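PDB 2OX4: putative mandelate racemase from Zymomonas mobilis, which binds a magnesium ion and, as a member of the enolase superfamily, probably acts as a lyase, perhaps a dehydratase. Local coordinates for residues Gln345-Pro350 / Asn359-Lys364; Gly33-Gly38 / Gly376-Glu381; Arg268-Trp273 / Leu291-Gly296; Trp273-Phe278 / Lys301-Met306; His172-Ser177 / Pro188-Lys193. All blocks are in the same frame, centred on the assembly; numbering follows the deposited sequence.

Contact 1 (Gln345-Pro350 / Asn359-Lys364); sequences QKTLLP and NYQPVK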
# COMPACT_ATOMS: atom_id res chain seq x y z
N GLN C 345 -15.93 -21.71 33.95
CA GLN C 345 -16.94 -22.40 34.75
C GLN C 345 -16.74 -23.92 34.87
O GLN C 345 -17.10 -24.52 35.88
CB GLN C 345 -18.36 -22.04 34.27
CG GLN C 345 -18.78 -22.59 32.90
CD GLN C 345 -19.31 -24.02 32.97
OE1 GLN C 345 -18.78 -24.92 32.31
NE2 GLN C 345 -20.35 -24.24 33.77
N LYS C 346 -16.13 -24.53 33.85
CA LYS C 346 -15.90 -25.98 33.86
C LYS C 346 -15.05 -26.44 35.05
O LYS C 346 -15.24 -27.54 35.55
CB LYS C 346 -15.31 -26.46 32.52
CG LYS C 346 -13.79 -26.34 32.43
CD LYS C 346 -13.35 -25.73 31.12
CE LYS C 346 -13.17 -26.78 30.08
NZ LYS C 346 -13.51 -26.26 28.72
N THR C 347 -14.17 -25.57 35.54
CA THR C 347 -13.27 -25.91 36.66
C THR C 347 -14.03 -26.06 37.97
O THR C 347 -13.50 -26.59 38.95
CB THR C 347 -12.15 -24.85 36.86
OG1 THR C 347 -12.71 -23.66 37.42
CG2 THR C 347 -11.47 -24.51 35.54
N LEU C 348 -15.28 -25.59 37.96
CA LEU C 348 -16.17 -25.72 39.11
C LEU C 348 -16.90 -27.07 39.20
O LEU C 348 -17.55 -27.37 40.20
CB LEU C 348 -17.16 -24.54 39.15
CG LEU C 348 -16.55 -23.14 38.93
CD1 LEU C 348 -17.60 -22.11 38.53
CD2 LEU C 348 -15.73 -22.66 40.12
N LEU C 349 -16.79 -27.89 38.15
CA LEU C 349 -17.47 -29.18 38.10
C LEU C 349 -16.58 -30.28 38.69
O LEU C 349 -15.36 -30.25 38.51
CB LEU C 349 -17.88 -29.53 36.66
CG LEU C 349 -18.41 -28.42 35.74
CD1 LEU C 349 -18.45 -28.91 34.30
CD2 LEU C 349 -19.79 -27.92 36.17
N PRO C 350 -17.18 -31.25 39.42
CA PRO C 350 -16.45 -32.40 39.99
C PRO C 350 -15.69 -33.29 38.98
O PRO C 350 -14.69 -33.92 39.34
CB PRO C 350 -17.56 -33.22 40.67
CG PRO C 350 -18.65 -32.22 40.95
CD PRO C 350 -18.62 -31.29 39.77
N ASN C 359 -6.44 -27.91 43.60
CA ASN C 359 -7.53 -27.19 42.96
C ASN C 359 -7.36 -25.69 43.19
O ASN C 359 -7.90 -25.13 44.15
CB ASN C 359 -8.88 -27.68 43.49
CG ASN C 359 -10.07 -27.08 42.76
OD1 ASN C 359 -9.94 -26.53 41.65
ND2 ASN C 359 -11.24 -27.18 43.37
N TYR C 360 -6.60 -25.04 42.31
CA TYR C 360 -6.33 -23.61 42.45
C TYR C 360 -7.56 -22.82 42.04
O TYR C 360 -8.06 -22.99 40.92
CB TYR C 360 -5.13 -23.18 41.58
CG TYR C 360 -3.82 -23.76 42.05
CD1 TYR C 360 -3.18 -23.26 43.18
CD2 TYR C 360 -3.23 -24.81 41.37
CE1 TYR C 360 -1.97 -23.80 43.63
CE2 TYR C 360 -2.03 -25.35 41.80
CZ TYR C 360 -1.40 -24.85 42.92
OH TYR C 360 -0.21 -25.39 43.35
N GLN C 361 -8.05 -21.99 42.95
CA GLN C 361 -9.24 -21.17 42.71
C GLN C 361 -8.97 -19.73 43.12
O GLN C 361 -8.15 -19.48 44.01
CB GLN C 361 -10.45 -21.71 43.49
CG GLN C 361 -10.98 -23.06 43.02
CD GLN C 361 -11.64 -22.99 41.65
OE1 GLN C 361 -12.31 -22.01 41.32
NE2 GLN C 361 -11.46 -24.04 40.86
N PRO C 362 -9.63 -18.76 42.46
CA PRO C 362 -9.45 -17.38 42.85
C PRO C 362 -9.97 -17.14 44.27
O PRO C 362 -10.84 -17.87 44.74
CB PRO C 362 -10.30 -16.61 41.85
CG PRO C 362 -10.41 -17.52 40.68
CD PRO C 362 -10.55 -18.87 41.31
N VAL C 363 -9.41 -16.14 44.93
CA VAL C 363 -9.94 -15.62 46.20
C VAL C 363 -10.35 -14.16 46.01
O VAL C 363 -9.51 -13.31 45.68
CB VAL C 363 -8.88 -15.72 47.32
CG1 VAL C 363 -9.42 -15.19 48.66
CG2 VAL C 363 -8.36 -17.15 47.46
N LYS C 364 -11.63 -13.87 46.24
CA LYS C 364 -12.19 -12.53 46.01
C LYS C 364 -11.82 -11.97 44.63
O LYS C 364 -11.40 -10.82 44.50
CB LYS C 364 -11.79 -11.56 47.13
CG LYS C 364 -12.49 -11.82 48.48
CD LYS C 364 -13.93 -11.31 48.48
CE LYS C 364 -14.93 -12.44 48.74
NZ LYS C 364 -16.34 -12.05 48.43
O HOH W 1 -13.68 -26.36 41.65
O HOH W 2 -11.13 -27.93 39.04
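Gln361 reaches across to Thr347 and Leu348 in the C-terminal barrel domain of this enolase-superfamily protein. The contact joins a 3-10 turn that follows barrel strand 341-344 to the irregular chain leading to strand 366-367. It lies at the surface, away from the magnesium site. From CB, Gln361 first turns to set CG beside its own backbone N. It then bends at the second torsion (chi2 -69°), which brings the amide alongside the turn. The side chains of Gln361 and Thr347 run past each other in opposite directions. Gln361 OE1 lies 3.7 Å from Leu348 CD2, a van der Waals contact. This oxygen is hydrogen-bonded to His343 NE2, in the barrel strand. Gln361 NE2 is 3.7 Å from Thr347 OG1, but the two are not bonded. Thr347 OG1 pairs with His344 O. Gln361 NE2 donates to Asn359 OD1 at 3.0 Å, almost straight at 173°. Asn359 OD1 sits in the Gln361 amide plane, so both ends of that amide are held and its rotation is fixed. No direct hydrogen bond crosses between the segments; water carries the polar link. One water donates to Thr347 O at 2.7 Å, and the same water accepts from Asn359 ND2 at 3.1 Å.

Contact 2 (Gly33-Gly38 / Gly376-Glu381); sequences GIYGLG and GQDITE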
# COMPACT_ATOMS: atom_id res chain seq x y z
N GLY C 33 14.30 -39.45 37.81
CA GLY C 33 13.08 -39.58 38.61
C GLY C 33 12.12 -38.41 38.53
O GLY C 33 10.95 -38.54 38.90
N ILE C 34 12.61 -37.27 38.04
CA ILE C 34 11.82 -36.05 37.93
C ILE C 34 10.89 -36.19 36.72
O ILE C 34 11.33 -36.61 35.65
CB ILE C 34 12.74 -34.84 37.70
CG1 ILE C 34 13.72 -34.72 38.87
CG2 ILE C 34 11.92 -33.55 37.59
CD1 ILE C 34 14.86 -33.75 38.61
N TYR C 35 9.62 -35.84 36.91
CA TYR C 35 8.69 -35.82 35.79
C TYR C 35 7.98 -34.49 35.67
O TYR C 35 7.92 -33.71 36.63
CB TYR C 35 7.67 -36.96 35.87
CG TYR C 35 6.78 -36.94 37.09
CD1 TYR C 35 7.08 -37.73 38.21
CD2 TYR C 35 5.61 -36.16 37.13
CE1 TYR C 35 6.26 -37.73 39.33
CE2 TYR C 35 4.79 -36.15 38.25
CZ TYR C 35 5.12 -36.94 39.34
OH TYR C 35 4.31 -36.93 40.45
N GLY C 36 7.46 -34.23 34.48
CA GLY C 36 6.68 -33.03 34.24
C GLY C 36 5.35 -33.35 33.59
O GLY C 36 5.22 -34.36 32.89
N LEU C 37 4.38 -32.48 33.82
CA LEU C 37 3.05 -32.62 33.25
C LEU C 37 2.77 -31.48 32.27
O LEU C 37 3.15 -30.32 32.52
CB LEU C 37 1.98 -32.59 34.35
CG LEU C 37 1.50 -33.94 34.89
CD1 LEU C 37 0.69 -34.72 33.83
CD2 LEU C 37 2.63 -34.78 35.44
N GLY C 38 2.12 -31.83 31.17
CA GLY C 38 1.64 -30.85 30.20
C GLY C 38 0.24 -31.22 29.73
O GLY C 38 -0.29 -32.29 30.06
N GLY C 376 3.51 -26.49 39.65
CA GLY C 376 2.78 -26.58 40.92
C GLY C 376 1.50 -27.40 40.83
O GLY C 376 0.54 -27.16 41.55
N GLN C 377 1.51 -28.40 39.94
CA GLN C 377 0.33 -29.21 39.70
C GLN C 377 0.76 -30.63 39.40
O GLN C 377 1.88 -30.85 38.92
CB GLN C 377 -0.50 -28.63 38.55
CG GLN C 377 -1.90 -29.26 38.35
CD GLN C 377 -2.74 -29.20 39.61
OE1 GLN C 377 -2.59 -30.03 40.51
NE2 GLN C 377 -3.64 -28.22 39.68
N ASP C 378 -0.12 -31.59 39.69
CA ASP C 378 0.09 -32.97 39.28
C ASP C 378 -1.26 -33.60 38.95
O ASP C 378 -2.31 -33.12 39.38
CB ASP C 378 0.78 -33.74 40.41
CG ASP C 378 1.61 -34.93 39.93
OD1 ASP C 378 1.48 -35.39 38.76
OD2 ASP C 378 2.41 -35.43 40.74
N ILE C 379 -1.24 -34.68 38.18
CA ILE C 379 -2.44 -35.47 37.96
C ILE C 379 -2.62 -36.45 39.12
O ILE C 379 -1.67 -36.75 39.85
CB ILE C 379 -2.39 -36.22 36.63
CG1 ILE C 379 -1.08 -37.02 36.51
CG2 ILE C 379 -2.56 -35.22 35.47
CD1 ILE C 379 -1.07 -38.08 35.43
N THR C 380 -3.85 -36.92 39.29
CA THR C 380 -4.18 -37.93 40.28
C THR C 380 -3.93 -39.34 39.73
O THR C 380 -3.90 -39.55 38.51
CB THR C 380 -5.65 -37.79 40.72
OG1 THR C 380 -6.50 -37.90 39.58
CG2 THR C 380 -5.87 -36.42 41.38
N GLU C 381 -3.78 -40.32 40.63
CA GLU C 381 -3.55 -41.70 40.19
C GLU C 381 -4.74 -42.28 39.43
O GLU C 381 -4.58 -43.20 38.63
CB GLU C 381 -3.21 -42.62 41.38
CG GLU C 381 -1.88 -42.31 42.06
CD GLU C 381 -0.69 -42.79 41.25
OE1 GLU C 381 0.12 -41.94 40.82
OE2 GLU C 381 -0.57 -44.02 41.03
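Tyr35 and Asp378 cross at about a right angle, with ring and carboxylate planes 44° apart. The carboxylate comes to the edge of the ring, near its plane. Tyr35 OH donates to Asp378 OD2; the modelled length of 2.4 Å is very short, so its exact value is doubtful. The other oxygen, Asp378 OD1, lies 3.4 Å from Tyr35 CE2. The carboxylate thus straddles the hydroxyl corner of the ring. Asp378 CG stands opposite its own backbone N (chi1 -154°), which swings the carboxylate over to the strand. Asp378 OD1 also accepts a weak bond from Ile379 N at 2.9 Å. Leu37 lies beside the polar pair, nearly at right angles to Asp378 and Ile379, and its methyls divide. Leu37 CD2 is 3.6 Å from Asp378 OD1. Leu37 CD1 makes the apolar contact, 3.7 Å from Ile379 CG2. Asp378 N donates to a lone pair of Gln377 OE1 at 3.0 Å, which steadies the loop. Lys27 and Lys108 make cation-pi contacts with the Tyr35 ring, and their positive charge probably helps to stabilise the carboxylate's negative charge. The contact joins the N-terminal capping domain of the enolase fold to the C-terminal barrel domain. Strand 35-40 is outermost in the capping sheet, and helix 89-110 packs against its neighbour Ile34. Segment 376-381 runs between strands 366-367 and 387-393, the latter back in the capping sheet.

Contact 3 (Arg268-Trp273 / Leu291-Gly296); sequences RIYSRW and LGTCGG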
# COMPACT_ATOMS: atom_id res chain seq x y z
N ARG C 268 -7.90 -19.82 18.75
CA ARG C 268 -7.75 -20.52 17.47
C ARG C 268 -6.68 -19.88 16.56
O ARG C 268 -6.78 -19.89 15.33
CB ARG C 268 -9.11 -20.65 16.78
CG ARG C 268 -9.96 -21.78 17.37
CD ARG C 268 -11.30 -21.89 16.67
NE ARG C 268 -12.22 -20.85 17.13
CZ ARG C 268 -13.54 -20.91 16.97
NH1 ARG C 268 -14.09 -21.95 16.34
NH2 ARG C 268 -14.30 -19.92 17.44
N ILE C 269 -5.66 -19.30 17.19
CA ILE C 269 -4.50 -18.73 16.48
C ILE C 269 -3.26 -19.31 17.18
O ILE C 269 -3.18 -19.32 18.41
CB ILE C 269 -4.48 -17.17 16.56
CG1 ILE C 269 -5.80 -16.55 16.06
CG2 ILE C 269 -3.29 -16.61 15.79
CD1 ILE C 269 -5.96 -15.03 16.32
N TYR C 270 -2.30 -19.80 16.39
CA TYR C 270 -1.22 -20.62 16.97
C TYR C 270 0.13 -20.13 16.50
O TYR C 270 0.32 -19.87 15.31
CB TYR C 270 -1.39 -22.10 16.61
CG TYR C 270 -2.83 -22.53 16.60
CD1 TYR C 270 -3.55 -22.64 17.79
CD2 TYR C 270 -3.50 -22.77 15.39
CE1 TYR C 270 -4.89 -23.02 17.78
CE2 TYR C 270 -4.84 -23.15 15.36
CZ TYR C 270 -5.52 -23.27 16.57
OH TYR C 270 -6.85 -23.64 16.55
N SER C 271 1.06 -20.05 17.45
CA SER C 271 2.46 -19.62 17.22
C SER C 271 2.61 -18.14 16.86
O SER C 271 1.64 -17.46 16.52
CB SER C 271 3.20 -20.52 16.22
OG SER C 271 2.99 -20.08 14.87
N ARG C 272 3.85 -17.65 16.95
CA ARG C 272 4.26 -16.34 16.43
C ARG C 272 3.72 -16.11 15.02
O ARG C 272 3.22 -15.02 14.71
CB ARG C 272 5.79 -16.28 16.35
CG ARG C 272 6.54 -15.96 17.64
CD ARG C 272 8.03 -16.31 17.45
NE ARG C 272 8.24 -17.75 17.46
CZ ARG C 272 9.40 -18.36 17.20
NH1 ARG C 272 10.47 -17.64 16.85
NH2 ARG C 272 9.48 -19.68 17.28
N TRP C 273 3.82 -17.15 14.17
CA TRP C 273 3.34 -17.07 12.77
C TRP C 273 1.84 -16.82 12.65
O TRP C 273 1.40 -16.10 11.75
CB TRP C 273 3.70 -18.35 12.01
CG TRP C 273 5.19 -18.49 11.76
CD1 TRP C 273 5.86 -18.14 10.62
CD2 TRP C 273 6.19 -19.02 12.65
NE1 TRP C 273 7.20 -18.40 10.75
CE2 TRP C 273 7.43 -18.95 11.98
CE3 TRP C 273 6.15 -19.55 13.95
CZ2 TRP C 273 8.63 -19.38 12.57
CZ3 TRP C 273 7.33 -19.97 14.54
CH2 TRP C 273 8.56 -19.89 13.84
N LEU C 291 -1.87 -21.64 26.18
CA LEU C 291 -0.59 -22.35 26.39
C LEU C 291 -0.55 -23.74 25.74
O LEU C 291 0.47 -24.14 25.19
CB LEU C 291 -0.26 -22.48 27.88
CG LEU C 291 0.50 -21.36 28.60
CD1 LEU C 291 0.75 -21.81 30.02
CD2 LEU C 291 1.82 -21.08 27.95
N GLY C 292 -1.68 -24.45 25.77
CA GLY C 292 -1.76 -25.81 25.22
C GLY C 292 -2.00 -25.93 23.72
O GLY C 292 -2.12 -27.06 23.21
N THR C 293 -2.08 -24.81 23.00
CA THR C 293 -2.14 -24.84 21.53
C THR C 293 -1.19 -23.85 20.81
O THR C 293 -0.82 -24.08 19.66
CB THR C 293 -3.58 -24.64 20.95
OG1 THR C 293 -4.04 -23.30 21.20
CG2 THR C 293 -4.59 -25.63 21.53
N CYS C 294 -0.81 -22.77 21.49
CA CYS C 294 -0.03 -21.71 20.83
C CYS C 294 1.45 -22.07 20.67
O CYS C 294 2.15 -21.44 19.90
CB CYS C 294 -0.15 -20.40 21.60
SG CYS C 294 0.90 -20.32 23.06
N GLY C 295 1.90 -23.08 21.41
CA GLY C 295 3.29 -23.55 21.37
C GLY C 295 3.96 -23.65 22.74
O GLY C 295 5.19 -23.72 22.82
N GLY C 296 3.17 -23.68 23.82
CA GLY C 296 3.75 -23.89 25.16
C GLY C 296 4.24 -22.60 25.78
O GLY C 296 4.06 -21.51 25.20
O HOH W 3 -3.51 -20.48 21.09
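At the C-terminal end of the barrel strands, Tyr270 and Ser271 meet Thr293 and Cys294. One segment follows Glu267, a magnesium ligand; the other follows the next strand, 286-287. The backbone link is a weak hydrogen bond from Ser271 N to Cys294 O, 3.0 Å long and bent to 125°. Ser271 CA comes to 3.3 Å from the same Cys294 O in a CA-H...O contact. Beside it, Thr293 OG1 lies in the plane of the Tyr270 ring at its edge, 3.5 Å from CD1. The ring tip belongs elsewhere, as Tyr270 OH pairs with Thr89 OG1. A water bridges the segments further along; it donates to Ile269 O at 2.9 Å and is also bonded to Thr293 OG1. Ser271 OG turns back between its own backbone N and carbonyl carbon (chi1 87°) and donates to Tyr270 O at 2.7 Å. It also receives a weak bond from Trp273 N. Gly86 of a second subunit packs on Tyr270. Within the chain, Phe92 and Ser93 of helix 89-110 lie against the contact, and Glu299 of helix 296-309 touches Ser271.

Contact 4 (Trp273-Phe278 / Lys301-Met306); sequences WGFLPF and KKIADM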
# COMPACT_ATOMS: atom_id res chain seq x y z
N TRP C 273 3.82 -17.15 14.17
CA TRP C 273 3.34 -17.07 12.77
C TRP C 273 1.84 -16.82 12.65
O TRP C 273 1.40 -16.10 11.75
CB TRP C 273 3.70 -18.35 12.01
CG TRP C 273 5.19 -18.49 11.76
CD1 TRP C 273 5.86 -18.14 10.62
CD2 TRP C 273 6.19 -19.02 12.65
NE1 TRP C 273 7.20 -18.40 10.75
CE2 TRP C 273 7.43 -18.95 11.98
CE3 TRP C 273 6.15 -19.55 13.95
CZ2 TRP C 273 8.63 -19.38 12.57
CZ3 TRP C 273 7.33 -19.97 14.54
CH2 TRP C 273 8.56 -19.89 13.84
N GLY C 274 1.05 -17.41 13.54
CA GLY C 274 -0.40 -17.19 13.55
C GLY C 274 -0.76 -15.78 13.95
O GLY C 274 -1.63 -15.14 13.33
N PHE C 275 -0.09 -15.26 14.97
CA PHE C 275 -0.40 -13.93 15.50
C PHE C 275 0.11 -12.78 14.64
O PHE C 275 -0.48 -11.69 14.63
CB PHE C 275 0.01 -13.80 16.96
CG PHE C 275 -0.92 -14.51 17.88
CD1 PHE C 275 -2.12 -13.91 18.27
CD2 PHE C 275 -0.65 -15.82 18.32
CE1 PHE C 275 -3.02 -14.57 19.10
CE2 PHE C 275 -1.55 -16.49 19.15
CZ PHE C 275 -2.73 -15.86 19.55
N LEU C 276 1.18 -13.05 13.90
CA LEU C 276 1.85 -12.02 13.10
C LEU C 276 0.92 -11.13 12.25
O LEU C 276 0.96 -9.91 12.40
CB LEU C 276 2.99 -12.61 12.26
CG LEU C 276 3.66 -11.63 11.27
CD1 LEU C 276 4.44 -10.54 12.00
CD2 LEU C 276 4.56 -12.38 10.29
N PRO C 277 0.07 -11.71 11.38
CA PRO C 277 -0.78 -10.86 10.55
C PRO C 277 -1.73 -9.96 11.33
O PRO C 277 -1.97 -8.83 10.91
CB PRO C 277 -1.58 -11.87 9.72
CG PRO C 277 -1.48 -13.15 10.45
CD PRO C 277 -0.13 -13.14 11.06
N PHE C 278 -2.26 -10.45 12.46
CA PHE C 278 -3.16 -9.67 13.30
C PHE C 278 -2.43 -8.52 13.98
O PHE C 278 -3.00 -7.45 14.18
CB PHE C 278 -3.80 -10.57 14.37
CG PHE C 278 -4.71 -11.62 13.80
CD1 PHE C 278 -6.04 -11.32 13.48
CD2 PHE C 278 -4.23 -12.90 13.56
CE1 PHE C 278 -6.87 -12.28 12.93
CE2 PHE C 278 -5.07 -13.88 13.00
CZ PHE C 278 -6.39 -13.57 12.70
N LYS C 301 5.48 -16.89 25.40
CA LYS C 301 6.35 -15.77 25.74
C LYS C 301 6.72 -14.96 24.50
O LYS C 301 6.64 -13.73 24.51
CB LYS C 301 7.62 -16.27 26.44
CG LYS C 301 8.33 -15.21 27.26
CD LYS C 301 9.17 -15.83 28.36
CE LYS C 301 10.50 -15.12 28.51
NZ LYS C 301 10.33 -13.68 28.84
N LYS C 302 7.11 -15.66 23.44
CA LYS C 302 7.46 -15.00 22.17
C LYS C 302 6.28 -14.22 21.58
O LYS C 302 6.45 -13.11 21.06
CB LYS C 302 8.01 -16.02 21.16
CG LYS C 302 9.29 -16.74 21.68
CD LYS C 302 9.85 -17.78 20.69
CE LYS C 302 11.04 -18.53 21.34
NZ LYS C 302 11.62 -19.56 20.43
N ILE C 303 5.09 -14.79 21.67
CA ILE C 303 3.89 -14.12 21.17
C ILE C 303 3.59 -12.88 22.01
O ILE C 303 3.37 -11.80 21.46
CB ILE C 303 2.65 -15.05 21.15
CG1 ILE C 303 2.87 -16.18 20.14
CG2 ILE C 303 1.38 -14.25 20.82
CD1 ILE C 303 2.01 -17.44 20.40
N ALA C 304 3.59 -13.04 23.33
CA ALA C 304 3.32 -11.91 24.23
C ALA C 304 4.36 -10.78 24.06
O ALA C 304 4.00 -9.60 24.06
CB ALA C 304 3.26 -12.39 25.67
N ASP C 305 5.62 -11.14 23.89
CA ASP C 305 6.70 -10.15 23.72
C ASP C 305 6.58 -9.37 22.42
O ASP C 305 6.77 -8.16 22.39
CB ASP C 305 8.07 -10.80 23.80
CG ASP C 305 8.35 -11.43 25.17
OD1 ASP C 305 7.65 -11.10 26.16
OD2 ASP C 305 9.27 -12.27 25.24
N MET C 306 6.23 -10.06 21.33
CA MET C 306 5.95 -9.37 20.06
C MET C 306 4.71 -8.48 20.20
O MET C 306 4.70 -7.35 19.72
CB MET C 306 5.77 -10.41 18.94
CG MET C 306 5.89 -9.83 17.53
SD MET C 306 6.12 -11.08 16.24
CE MET C 306 4.71 -12.16 16.53
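Phe275 and Ile303 form the centre of this contact between two outer helices of the barrel. The main interaction is CH-pi. Ile303 CG2 lies over one face of the Phe275 ring, 4.0 Å from its centroid and 27° off the normal. The methyl is displaced toward the rim, 3.6 Å from Phe275 CD2. Apolar packing adds to it. Ile303 CD1 is 3.7 Å from the same Phe275 CD2, so CG2 sits over the face while CD1 reaches the CD2-CE2 rim. The Phe275 bond to CB points toward the other helix, and CG stands beside the backbone N (chi1 -75°); together these carry the ring to Ile303. The two side chains cross at about a right angle. Met306 lies near Leu276, but it has two conformers, so its detailed contacts are uncertain. No hydrogen bond joins the segments. With an alanine at Phe275 the ring is lost, and Ile303 CG2 would probably be left without its aromatic face and a gap opened between the helices. Leu276 packs on Ile309 of a third subunit. Helices 271-280 and 296-309 flank strand 286-287 along the chain, and Ile287 of that strand touches both Phe275 and Ile303.

Contact 5 (His172-Ser177 / Pro188-Lys193); sequences HDRNGS and PSETIK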
# COMPACT_ATOMS: atom_id res chain seq x y z
N HIS C 172 -27.45 -19.05 22.25
CA HIS C 172 -28.65 -19.78 22.65
C HIS C 172 -29.90 -18.98 22.39
O HIS C 172 -29.92 -17.76 22.57
CB HIS C 172 -28.58 -20.19 24.13
CG HIS C 172 -27.38 -21.02 24.45
ND1 HIS C 172 -26.19 -20.48 24.87
CD2 HIS C 172 -27.18 -22.36 24.37
CE1 HIS C 172 -25.31 -21.44 25.05
NE2 HIS C 172 -25.88 -22.60 24.76
N ASP C 173 -30.96 -19.67 21.95
CA ASP C 173 -32.28 -19.05 21.91
C ASP C 173 -32.85 -18.86 23.32
O ASP C 173 -32.20 -19.24 24.30
CB ASP C 173 -33.25 -19.82 20.98
CG ASP C 173 -33.64 -21.22 21.49
OD1 ASP C 173 -34.12 -22.02 20.66
OD2 ASP C 173 -33.47 -21.53 22.69
N ARG C 174 -34.04 -18.29 23.40
CA ARG C 174 -34.66 -17.98 24.70
C ARG C 174 -35.09 -19.21 25.52
O ARG C 174 -35.41 -19.08 26.70
CB ARG C 174 -35.81 -17.00 24.51
CG ARG C 174 -35.40 -15.55 24.26
CD ARG C 174 -36.57 -14.64 24.54
NE ARG C 174 -36.31 -13.21 24.34
CZ ARG C 174 -36.57 -12.55 23.21
NH1 ARG C 174 -37.08 -13.20 22.17
NH2 ARG C 174 -36.33 -11.24 23.12
N ASN C 175 -35.07 -20.40 24.91
CA ASN C 175 -35.17 -21.67 25.66
C ASN C 175 -33.83 -22.29 26.03
O ASN C 175 -33.77 -23.39 26.58
CB ASN C 175 -36.00 -22.71 24.89
CG ASN C 175 -37.34 -22.18 24.42
OD1 ASN C 175 -37.77 -22.46 23.30
ND2 ASN C 175 -38.01 -21.40 25.27
N GLY C 176 -32.74 -21.58 25.72
CA GLY C 176 -31.40 -22.06 26.05
C GLY C 176 -30.88 -23.15 25.13
O GLY C 176 -29.98 -23.90 25.51
N SER C 177 -31.42 -23.22 23.91
CA SER C 177 -31.01 -24.22 22.92
C SER C 177 -30.19 -23.60 21.78
O SER C 177 -30.48 -22.49 21.35
CB SER C 177 -32.25 -24.91 22.34
OG SER C 177 -31.89 -25.94 21.43
N PRO C 188 -31.48 -11.27 12.02
CA PRO C 188 -32.83 -10.78 12.32
C PRO C 188 -32.86 -9.81 13.50
O PRO C 188 -32.04 -9.91 14.42
CB PRO C 188 -33.61 -12.05 12.65
CG PRO C 188 -32.79 -13.17 12.11
CD PRO C 188 -31.37 -12.73 12.19
N SER C 189 -33.81 -8.88 13.46
CA SER C 189 -34.00 -7.94 14.56
C SER C 189 -34.16 -8.66 15.90
O SER C 189 -33.59 -8.23 16.90
CB SER C 189 -35.20 -7.01 14.28
OG SER C 189 -35.61 -6.32 15.45
N GLU C 190 -34.92 -9.76 15.91
CA GLU C 190 -35.18 -10.50 17.16
C GLU C 190 -33.92 -11.09 17.78
O GLU C 190 -33.79 -11.15 19.01
CB GLU C 190 -36.25 -11.58 16.96
CG GLU C 190 -36.89 -12.12 18.26
CD GLU C 190 -37.62 -11.05 19.06
OE1 GLU C 190 -38.18 -10.11 18.46
OE2 GLU C 190 -37.66 -11.15 20.31
N THR C 191 -32.97 -11.51 16.94
CA THR C 191 -31.69 -12.05 17.41
C THR C 191 -30.85 -10.97 18.07
O THR C 191 -30.29 -11.18 19.15
CB THR C 191 -30.91 -12.69 16.26
OG1 THR C 191 -31.70 -13.76 15.72
CG2 THR C 191 -29.57 -13.27 16.76
N ILE C 192 -30.78 -9.81 17.43
CA ILE C 192 -30.17 -8.63 18.03
C ILE C 192 -30.80 -8.32 19.39
O ILE C 192 -30.10 -8.08 20.37
CB ILE C 192 -30.23 -7.42 17.07
CG1 ILE C 192 -29.53 -7.73 15.73
CG2 ILE C 192 -29.65 -6.17 17.73
CD1 ILE C 192 -28.00 -7.94 15.83
N LYS C 193 -32.14 -8.36 19.44
CA LYS C 193 -32.87 -8.08 20.69
C LYS C 193 -32.51 -9.06 21.81
O LYS C 193 -32.29 -8.63 22.94
CB LYS C 193 -34.38 -8.07 20.44
CG LYS C 193 -35.21 -7.68 21.66
CD LYS C 193 -36.30 -6.66 21.32
CE LYS C 193 -37.66 -7.32 21.18
NZ LYS C 193 -37.89 -7.80 19.80
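The Arg174 guanidinium takes the Glu190 carboxylate at its edge, close to its own plane. The two planes are 49° apart. The grip is end-on, and both terminal nitrogens go to one oxygen. Arg174 NH1 donates to the anti lone pair of Glu190 OE2 at 2.8 Å, with an angle of 154° at the hydrogen. The second bond, from Arg174 NH2 to Glu190 OE2, is 3.1 Å long. It arrives nearly along the C-O bond of Glu190. Lys193 CG is also at the guanidinium edge, 4.0 Å from Arg174 NH2. Glu190 bends at its second torsion (chi2 61°), which turns the carboxylate toward the arginine. Its other oxygen, Glu190 OE1, is held by Lys193 NZ at 2.7 Å, approached from above the carboxylate plane. The result is a surface salt-bridge network in which one glutamate serves two cations. Replacing Glu190 by an alanine would probably leave both terminal nitrogens of Arg174 and Lys193 NZ without the carboxylate they share. Arg174 has a second anion, since its NE bridges to Glu197. The arginine projects from a type I turn, Asp173 to Gly176, that is braced by Ser177 N donating to Asp173 OD2 at 2.9 Å. The network joins the loop after strand 164-167 to the start of helix 189-206, which also packs through Ile192 on helix 222-232.

Along the chain, contact 2 opens first and closes last. The other four fall between its two segments. Contact 5 comes first of these, then contacts 3 and 4, then contact 1. Contacts 3 and 4 alternate their segments, share Trp273 and helix 271-280, and have centres 9 Å apart. They make one packed unit on the same side of the barrel, with contact 3 nearer to the magnesium ligand Glu267. Contacts 1 and 2 have centres 19 Å apart and touch through Tyr360 OH and Gly376 O. Contact 5 stands apart, its centre 44 Å from that of contact 2. Contact 2 joins the N-terminal domain to the barrel domain; the others hold parts of the barrel domain together.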